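Local coordinates for protein superoxide dismutase 1 (Perkinsus marinus, PDB 2CW2) that catalyses the dismutation of superoxide to hydrogen peroxide and oxygen at an iron centre, as a member of the iron/manganese superoxide dismutase family, at residues T64-L69 / A100-H105; W154-A159 / G173-E178. All coordinates share one frame; numbering follows the deposited sequence.

Interaction 1 (T64-L69 / A100-H105). With FE (Fe (III) ion), chain C.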
ATOM      1  N   THR A  64      16.067  -0.683  -4.675  1.00 11.41           N
ATOM      2  CA  THR A  64      16.086  -1.672  -3.607  1.00 12.58           C
ATOM      3  C   THR A  64      15.413  -2.962  -4.040  1.00 12.63           C
ATOM      4  O   THR A  64      15.842  -4.050  -3.651  1.00 12.60           O
ATOM      5  CB  THR A  64      15.448  -1.103  -2.333  1.00 12.79           C
ATOM      6  OG1 THR A  64      16.289  -0.063  -1.838  1.00 12.49           O
ATOM      7  CG2 THR A  64      15.454  -2.135  -1.194  1.00 13.50           C
ATOM      8  N   TYR A  65      14.359  -2.861  -4.843  1.00 11.87           N
ATOM      9  CA  TYR A  65      13.732  -4.079  -5.338  1.00 11.69           C
ATOM     10  C   TYR A  65      14.763  -4.866  -6.159  1.00 11.29           C
ATOM     11  O   TYR A  65      14.830  -6.101  -6.081  1.00 12.17           O
ATOM     12  CB  TYR A  65      12.520  -3.776  -6.233  1.00 12.11           C
ATOM     13  CG  TYR A  65      11.230  -3.346  -5.531  1.00 11.99           C
ATOM     14  CD1 TYR A  65      10.635  -4.134  -4.552  1.00 12.55           C
ATOM     15  CD2 TYR A  65      10.605  -2.155  -5.878  1.00 12.74           C
ATOM     16  CE1 TYR A  65       9.438  -3.737  -3.935  1.00 12.77           C
ATOM     17  CE2 TYR A  65       9.423  -1.737  -5.258  1.00 13.10           C
ATOM     18  CZ  TYR A  65       8.843  -2.537  -4.297  1.00 13.76           C
ATOM     19  OH  TYR A  65       7.670  -2.115  -3.699  1.00 12.13           O
ATOM     20  N   VAL A  66      15.529  -4.158  -6.981  1.00 11.70           N
ATOM     21  CA  VAL A  66      16.547  -4.805  -7.798  1.00 11.18           C
ATOM     22  C   VAL A  66      17.633  -5.418  -6.886  1.00 12.49           C
ATOM     23  O   VAL A  66      18.046  -6.554  -7.094  1.00 12.49           O
ATOM     24  CB  VAL A  66      17.192  -3.831  -8.825  1.00 10.30           C
ATOM     25  CG1 VAL A  66      18.488  -4.435  -9.436  1.00  8.66           C
ATOM     26  CG2 VAL A  66      16.206  -3.490  -9.966  1.00 10.51           C
ATOM     27  N   ASP A  67      18.102  -4.659  -5.899  1.00 12.81           N
ATOM     28  CA  ASP A  67      19.067  -5.192  -4.918  1.00 13.72           C
ATOM     29  C   ASP A  67      18.624  -6.504  -4.260  1.00 14.21           C
ATOM     30  O   ASP A  67      19.415  -7.470  -4.138  1.00 12.66           O
ATOM     31  CB  ASP A  67      19.325  -4.166  -3.817  1.00 14.52           C
ATOM     32  CG  ASP A  67      20.012  -2.911  -4.322  1.00 13.97           C
ATOM     33  OD1 ASP A  67      19.993  -1.890  -3.587  1.00 14.19           O
ATOM     34  OD2 ASP A  67      20.575  -2.826  -5.431  1.00 14.93           O
ATOM     35  N   THR A  68      17.368  -6.528  -3.798  1.00 13.66           N
ATOM     36  CA  THR A  68      16.825  -7.709  -3.109  1.00 14.00           C
ATOM     37  C   THR A  68      16.698  -8.894  -4.043  1.00 14.38           C
ATOM     38  O   THR A  68      17.059 -10.022  -3.671  1.00 14.11           O
ATOM     39  CB  THR A  68      15.476  -7.399  -2.430  1.00 12.76           C
ATOM     40  OG1 THR A  68      15.624  -6.224  -1.634  1.00 13.36           O
ATOM     41  CG2 THR A  68      15.122  -8.495  -1.397  1.00 12.54           C
ATOM     42  N   LEU A  69      16.195  -8.642  -5.257  1.00 13.91           N
ATOM     43  CA  LEU A  69      16.117  -9.672  -6.300  1.00 13.27           C
ATOM     44  C   LEU A  69      17.500 -10.279  -6.555  1.00 14.06           C
ATOM     45  O   LEU A  69      17.653 -11.507  -6.689  1.00 14.66           O
ATOM     46  CB  LEU A  69      15.558  -9.093  -7.601  1.00 12.52           C
ATOM     47  CG  LEU A  69      15.358 -10.089  -8.746  1.00 12.07           C
ATOM     48  CD1 LEU A  69      14.467 -11.223  -8.261  1.00 11.88           C
ATOM     49  CD2 LEU A  69      14.772  -9.429 -10.008  1.00 11.67           C
ATOM     50  N   ALA A 100       8.348  -8.592 -10.452  1.00 10.96           N
ATOM     51  CA  ALA A 100       7.188  -7.835 -10.912  1.00 10.38           C
ATOM     52  C   ALA A 100       7.373  -6.345 -10.626  1.00 10.71           C
ATOM     53  O   ALA A 100       7.226  -5.507 -11.527  1.00  9.36           O
ATOM     54  CB  ALA A 100       5.895  -8.366 -10.260  1.00  8.77           C
ATOM     55  N   GLN A 101       7.754  -6.016  -9.392  1.00 10.97           N
ATOM     56  CA  GLN A 101       7.934  -4.616  -9.021  1.00 10.69           C
ATOM     57  C   GLN A 101       9.072  -3.962  -9.797  1.00 10.79           C
ATOM     58  O   GLN A 101       8.971  -2.800 -10.166  1.00 11.05           O
ATOM     59  CB  GLN A 101       8.139  -4.464  -7.515  1.00 11.82           C
ATOM     60  CG  GLN A 101       6.859  -4.638  -6.720  1.00 11.79           C
ATOM     61  CD  GLN A 101       5.870  -3.502  -6.965  1.00 12.83           C
ATOM     62  OE1 GLN A 101       5.157  -3.526  -7.946  1.00 12.49           O
ATOM     63  NE2 GLN A 101       5.818  -2.532  -6.055  1.00 12.75           N
ATOM     64  N   VAL A 102      10.144  -4.706 -10.083  1.00  9.21           N
ATOM     65  CA  VAL A 102      11.235  -4.126 -10.850  1.00  9.96           C
ATOM     66  C   VAL A 102      10.708  -3.768 -12.249  1.00 10.10           C
ATOM     67  O   VAL A 102      10.912  -2.654 -12.726  1.00 10.32           O
ATOM     68  CB  VAL A 102      12.444  -5.087 -10.969  1.00 10.79           C
ATOM     69  CG1 VAL A 102      13.424  -4.624 -12.090  1.00 11.93           C
ATOM     70  CG2 VAL A 102      13.179  -5.206  -9.658  1.00 10.28           C
ATOM     71  N   TYR A 103      10.033  -4.713 -12.903  1.00  8.41           N
ATOM     72  CA  TYR A 103       9.426  -4.448 -14.221  1.00  9.07           C
ATOM     73  C   TYR A 103       8.399  -3.304 -14.169  1.00  9.48           C
ATOM     74  O   TYR A 103       8.390  -2.406 -15.029  1.00  8.06           O
ATOM     75  CB  TYR A 103       8.737  -5.709 -14.763  1.00  9.01           C
ATOM     76  CG  TYR A 103       8.138  -5.535 -16.141  1.00 10.61           C
ATOM     77  CD1 TYR A 103       8.775  -6.068 -17.264  1.00 11.55           C
ATOM     78  CD2 TYR A 103       6.939  -4.843 -16.325  1.00 11.57           C
ATOM     79  CE1 TYR A 103       8.251  -5.899 -18.539  1.00 12.28           C
ATOM     80  CE2 TYR A 103       6.397  -4.663 -17.598  1.00 11.34           C
ATOM     81  CZ  TYR A 103       7.068  -5.204 -18.700  1.00 12.76           C
ATOM     82  OH  TYR A 103       6.552  -5.043 -19.964  1.00 12.42           O
ATOM     83  N   ASN A 104       7.518  -3.357 -13.176  1.00  7.39           N
ATOM     84  CA  ASN A 104       6.468  -2.359 -13.046  1.00  9.51           C
ATOM     85  C   ASN A 104       7.025  -0.934 -12.981  1.00  9.09           C
ATOM     86  O   ASN A 104       6.476  -0.009 -13.588  1.00  8.44           O
ATOM     87  CB  ASN A 104       5.630  -2.645 -11.793  1.00  8.22           C
ATOM     88  CG  ASN A 104       4.864  -3.964 -11.897  1.00  9.61           C
ATOM     89  OD1 ASN A 104       4.751  -4.540 -12.973  1.00  8.38           O
ATOM     90  ND2 ASN A 104       4.371  -4.455 -10.776  1.00  8.82           N
ATOM     91  N   HIS A 105       8.098  -0.750 -12.219  1.00  9.42           N
ATOM     92  CA  HIS A 105       8.656   0.585 -12.060  1.00  8.92           C
ATOM     93  C   HIS A 105       9.404   1.038 -13.330  1.00  9.72           C
ATOM     94  O   HIS A 105       9.270   2.194 -13.755  1.00  9.14           O
ATOM     95  CB  HIS A 105       9.520   0.679 -10.785  1.00  9.98           C
ATOM     96  CG  HIS A 105       8.712   0.712  -9.512  1.00  9.81           C
ATOM     97  ND1 HIS A 105       8.333  -0.432  -8.833  1.00  9.21           N
ATOM     98  CD2 HIS A 105       8.206   1.752  -8.804  1.00  9.58           C
ATOM     99  CE1 HIS A 105       7.633  -0.086  -7.758  1.00  8.83           C
ATOM    100  NE2 HIS A 105       7.514   1.234  -7.729  1.00  9.57           N
TER
HETATM  101 FE    FE C 402       6.221   2.350  -6.788  1.00 11.30          FE
HETATM  102  O   HOH W   1       4.944   0.412  -6.437  1.00  9.82           O

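Interaction 2 (W154-A159 / G173-E178)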
ATOM      1  N   TRP A 154      -1.520  -1.220  -8.995  1.00  8.86           N
ATOM      2  CA  TRP A 154      -1.209  -0.654 -10.311  1.00  8.92           C
ATOM      3  C   TRP A 154      -2.467  -0.682 -11.155  1.00  9.43           C
ATOM      4  O   TRP A 154      -3.277  -1.622 -11.035  1.00 11.17           O
ATOM      5  CB  TRP A 154      -0.168  -1.541 -11.029  1.00  8.62           C
ATOM      6  CG  TRP A 154       1.111  -1.601 -10.317  1.00  9.48           C
ATOM      7  CD1 TRP A 154       1.429  -2.423  -9.262  1.00 10.13           C
ATOM      8  CD2 TRP A 154       2.245  -0.754 -10.520  1.00 10.04           C
ATOM      9  NE1 TRP A 154       2.703  -2.154  -8.827  1.00  9.61           N
ATOM     10  CE2 TRP A 154       3.225  -1.133  -9.578  1.00  9.99           C
ATOM     11  CE3 TRP A 154       2.542   0.289 -11.413  1.00  9.50           C
ATOM     12  CZ2 TRP A 154       4.475  -0.504  -9.503  1.00 10.94           C
ATOM     13  CZ3 TRP A 154       3.791   0.893 -11.345  1.00  9.89           C
ATOM     14  CH2 TRP A 154       4.727   0.511 -10.392  1.00  9.16           C
ATOM     15  N   VAL A 155      -2.603   0.272 -12.071  1.00  9.58           N
ATOM     16  CA  VAL A 155      -3.641   0.177 -13.095  1.00  9.73           C
ATOM     17  C   VAL A 155      -2.922   0.109 -14.440  1.00  9.63           C
ATOM     18  O   VAL A 155      -1.955   0.841 -14.669  1.00  9.03           O
ATOM     19  CB  VAL A 155      -4.621   1.363 -13.050  1.00  9.38           C
ATOM     20  CG1 VAL A 155      -5.678   1.235 -14.166  1.00  9.28           C
ATOM     21  CG2 VAL A 155      -5.291   1.446 -11.697  1.00  9.59           C
ATOM     22  N   TRP A 156      -3.359  -0.816 -15.292  1.00  9.27           N
ATOM     23  CA  TRP A 156      -2.711  -1.068 -16.573  1.00  9.93           C
ATOM     24  C   TRP A 156      -3.696  -0.856 -17.719  1.00 11.11           C
ATOM     25  O   TRP A 156      -4.878  -1.194 -17.594  1.00 11.70           O
ATOM     26  CB  TRP A 156      -2.291  -2.534 -16.640  1.00 10.07           C
ATOM     27  CG  TRP A 156      -1.304  -2.969 -15.631  1.00  9.98           C
ATOM     28  CD1 TRP A 156      -1.563  -3.451 -14.365  1.00 10.90           C
ATOM     29  CD2 TRP A 156       0.111  -3.009 -15.792  1.00 10.89           C
ATOM     30  NE1 TRP A 156      -0.382  -3.767 -13.732  1.00  9.95           N
ATOM     31  CE2 TRP A 156       0.659  -3.513 -14.588  1.00 10.52           C
ATOM     32  CE3 TRP A 156       0.988  -2.665 -16.838  1.00 11.48           C
ATOM     33  CZ2 TRP A 156       2.031  -3.688 -14.402  1.00 10.50           C
ATOM     34  CZ3 TRP A 156       2.354  -2.830 -16.644  1.00 10.40           C
ATOM     35  CH2 TRP A 156       2.856  -3.324 -15.430  1.00 10.68           C
ATOM     36  N   LEU A 157      -3.213  -0.279 -18.817  1.00 12.13           N
ATOM     37  CA  LEU A 157      -3.887  -0.402 -20.106  1.00 10.99           C
ATOM     38  C   LEU A 157      -3.145  -1.535 -20.773  1.00 11.86           C
ATOM     39  O   LEU A 157      -1.909  -1.490 -20.885  1.00 12.02           O
ATOM     40  CB  LEU A 157      -3.733   0.867 -20.963  1.00 11.12           C
ATOM     41  CG  LEU A 157      -4.341   0.655 -22.368  1.00 10.61           C
ATOM     42  CD1 LEU A 157      -5.836   0.401 -22.230  1.00 10.82           C
ATOM     43  CD2 LEU A 157      -4.126   1.872 -23.215  1.00 11.11           C
ATOM     44  N   ILE A 158      -3.896  -2.552 -21.188  1.00 12.11           N
ATOM     45  CA  ILE A 158      -3.357  -3.745 -21.807  1.00 14.25           C
ATOM     46  C   ILE A 158      -3.924  -3.944 -23.215  1.00 13.28           C
ATOM     47  O   ILE A 158      -4.980  -3.438 -23.529  1.00 13.83           O
ATOM     48  CB  ILE A 158      -3.754  -4.928 -20.889  1.00 16.67           C
ATOM     49  CG1 ILE A 158      -2.542  -5.697 -20.468  1.00 18.69           C
ATOM     50  CG2 ILE A 158      -4.934  -5.726 -21.397  1.00 17.15           C
ATOM     51  CD1 ILE A 158      -1.898  -5.018 -19.338  1.00 19.30           C
ATOM     52  N   ALA A 159      -3.181  -4.647 -24.061  1.00 13.01           N
ATOM     53  CA  ALA A 159      -3.742  -5.231 -25.279  1.00 14.80           C
ATOM     54  C   ALA A 159      -3.955  -6.701 -24.966  1.00 15.62           C
ATOM     55  O   ALA A 159      -3.022  -7.410 -24.578  1.00 16.15           O
ATOM     56  CB  ALA A 159      -2.770  -5.094 -26.441  1.00 15.37           C
ATOM     57  N   GLY A 173       0.812  -6.906  -8.930  1.00 10.12           N
ATOM     58  CA  GLY A 173       0.126  -7.619  -9.991  1.00 11.19           C
ATOM     59  C   GLY A 173       0.438  -7.049 -11.361  1.00 11.98           C
ATOM     60  O   GLY A 173       0.369  -5.831 -11.557  1.00 11.17           O
ATOM     61  N   ASN A 174       0.762  -7.936 -12.302  1.00 10.86           N
ATOM     62  CA  ASN A 174       1.282  -7.551 -13.629  1.00 12.27           C
ATOM     63  C   ASN A 174       0.678  -8.505 -14.679  1.00 12.81           C
ATOM     64  O   ASN A 174       0.790  -9.714 -14.576  1.00 13.27           O
ATOM     65  CB  ASN A 174       2.819  -7.617 -13.619  1.00 12.56           C
ATOM     66  CG  ASN A 174       3.460  -7.246 -14.963  1.00 12.58           C
ATOM     67  OD1 ASN A 174       4.501  -6.557 -15.009  1.00 13.42           O
ATOM     68  ND2 ASN A 174       2.887  -7.725 -16.041  1.00  9.83           N
ATOM     69  N   PRO A 175      -0.019  -7.957 -15.657  1.00 13.75           N
ATOM     70  CA  PRO A 175      -0.809  -8.786 -16.578  1.00 12.92           C
ATOM     71  C   PRO A 175       0.041  -9.656 -17.499  1.00 12.75           C
ATOM     72  O   PRO A 175      -0.534 -10.514 -18.184  1.00 13.21           O
ATOM     73  CB  PRO A 175      -1.608  -7.756 -17.369  1.00 13.70           C
ATOM     74  CG  PRO A 175      -0.760  -6.539 -17.341  1.00 15.25           C
ATOM     75  CD  PRO A 175      -0.148  -6.519 -15.947  1.00 14.35           C
ATOM     76  N   ILE A 176       1.361  -9.475 -17.484  1.00 11.95           N
ATOM     77  CA  ILE A 176       2.231 -10.400 -18.196  1.00 13.73           C
ATOM     78  C   ILE A 176       2.089 -11.817 -17.630  1.00 14.80           C
ATOM     79  O   ILE A 176       2.326 -12.806 -18.339  1.00 14.30           O
ATOM     80  CB  ILE A 176       3.691  -9.905 -18.189  1.00 13.27           C
ATOM     81  CG1 ILE A 176       3.847  -8.709 -19.123  1.00 14.07           C
ATOM     82  CG2 ILE A 176       4.687 -11.028 -18.561  1.00 14.50           C
ATOM     83  CD1 ILE A 176       5.151  -7.979 -18.925  1.00 12.12           C
ATOM     84  N   ARG A 177       1.679 -11.922 -16.362  1.00 15.34           N
ATOM     85  CA  ARG A 177       1.506 -13.238 -15.748  1.00 16.84           C
ATOM     86  C   ARG A 177       0.424 -14.020 -16.516  1.00 18.77           C
ATOM     87  O   ARG A 177       0.498 -15.253 -16.656  1.00 17.78           O
ATOM     88  CB  ARG A 177       1.112 -13.105 -14.273  1.00 17.00           C
ATOM     89  CG  ARG A 177       0.926 -14.446 -13.570  1.00 16.96           C
ATOM     90  CD  ARG A 177       1.191 -14.386 -12.096  1.00 18.50           C
ATOM     91  NE  ARG A 177       1.092 -15.688 -11.440  1.00 19.53           N
ATOM     92  CZ  ARG A 177       2.138 -16.426 -11.054  1.00 20.10           C
ATOM     93  NH1 ARG A 177       3.386 -16.016 -11.292  1.00 16.93           N
ATOM     94  NH2 ARG A 177       1.926 -17.594 -10.435  1.00 19.71           N
ATOM     95  N   GLU A 178      -0.581 -13.294 -16.991  1.00 19.50           N
ATOM     96  CA  GLU A 178      -1.591 -13.865 -17.878  1.00 23.65           C
ATOM     97  C   GLU A 178      -1.139 -13.721 -19.344  1.00 23.61           C
ATOM     98  O   GLU A 178       0.050 -13.539 -19.616  1.00 23.82           O
ATOM     99  CB  GLU A 178      -2.974 -13.259 -17.590  1.00 25.41           C
ATOM    100  CG  GLU A 178      -2.962 -11.961 -16.782  1.00 29.70           C
ATOM    101  CD  GLU A 178      -2.693 -12.134 -15.289  1.00 30.30           C
ATOM    102  OE1 GLU A 178      -2.519 -11.112 -14.613  1.00 32.80           O
ATOM    103  OE2 GLU A 178      -2.659 -13.272 -14.774  1.00 31.95           O
TER

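Interaction 1 (T64-L69 / A100-H105)
Tyr65 and Gln101 form the polar end of a helix-to-helix contact in the alpha-hairpin domain of an iron superoxide dismutase, where helices 51-73 and 93-110 run roughly antiparallel, their local axes 9.1 Å apart at an angle of 148°. The Tyr65 ring lies across the Gln101 side chain: Gln101 CB sits almost exactly over the ring centre, 3.6 Å from the centroid, a CH-pi contact. The Gln101 chain then bends at chi2 (-68°), which brings its amide past the ring to the phenol. Gln101 NE2 donates to Tyr65 OH over 3.0 Å, nearly straight at 166° and in the amide plane, while Gln101 OE1 accepts from Asn104 ND2 and from Trp154 NE1, so the amide is held at both ends. Away from the metal, Val66 CG2 presses on Val102 CG2 at 3.5 Å, a tight apolar contact. Phe150 of the second subunit packs on both Tyr65 and Gln101. His105 binds the iron together with His57, Asp187 and His191, and its ND1 donates to Gln101 O, which fixes the imidazole's rotation. Gln101 NE2 gives its other N-H to a water, 3.1 Å away, that lies 2.4 Å from the iron.

Interaction 2 (W154-A159 / G173-E178)
Trp156 meets Gly173 and Pro175 where the central strand of the three-stranded antiparallel sheet in the C-terminal domain, 153-159, faces the loop that connects the two outer strands. The indole is engaged in two ways. At its edge, Trp156 NE1 donates to Gly173 O over 3.1 Å; the bond is bent, with an N-H...O angle of 145°, and the oxygen stands 21° out of the ring plane. Over one face comes Pro175, whose CD lies 3.4 Å from the centroid of the five-membered ring and almost straight above it, a CH-pi contact made by the methylene next to the proline nitrogen. The same carbon is 3.4 Å from Trp156 CE2, so proline and indole are closely fitted. At the far end of the indole, CZ2 and CH2 of the six-membered ring border the side chain of Asn174. Further along the strand the Ile158 side chain lies against the proline ring, though the exact fit of its tip is doubtful in the model.

Strand geometry and neighbouring helices set these positions. Strand alternation turns Trp154, Trp156 and Ile158 toward the loop, while Val155 and Leu157 point away to helix 135-148. Trp156 CG is anti to the carbonyl carbon (chi1 -62°), which carries the indole out from the strand to meet the loop. Backbone bonds to strands 164-170 and 181-187 hold 153-159 from both sides. Asn104 of helix 93-110 touches both tryptophans, and Tyr103 touches Asn174 and Ile176. Trp154 packs edge-to-face with the iron ligand His105 and lies close to Asp187, which brings the Trp154 end of the strand beside the metal site. The loop also bonds within itself, Arg177 N donating to Asn174 O over 3.0 Å.

Interactions 1 and 2 illustrate how a metal site is built at the seam between two domains. They follow one another along the chain: the helix pair 64-69/100-105 of the alpha-hairpin domain closes before the strand and loop 154-159/173-178 of the C-terminal domain begin. Their centres are 16 Å apart, yet they touch through helix 93-110, by way of the Gln101-Trp154 hydrogen bond and of Asn104 OD1, which packs against Trp156 CZ2 at 3.2 Å. Two of the four protein ligands of the iron come from each domain, so both domains contribute to one coordination sphere.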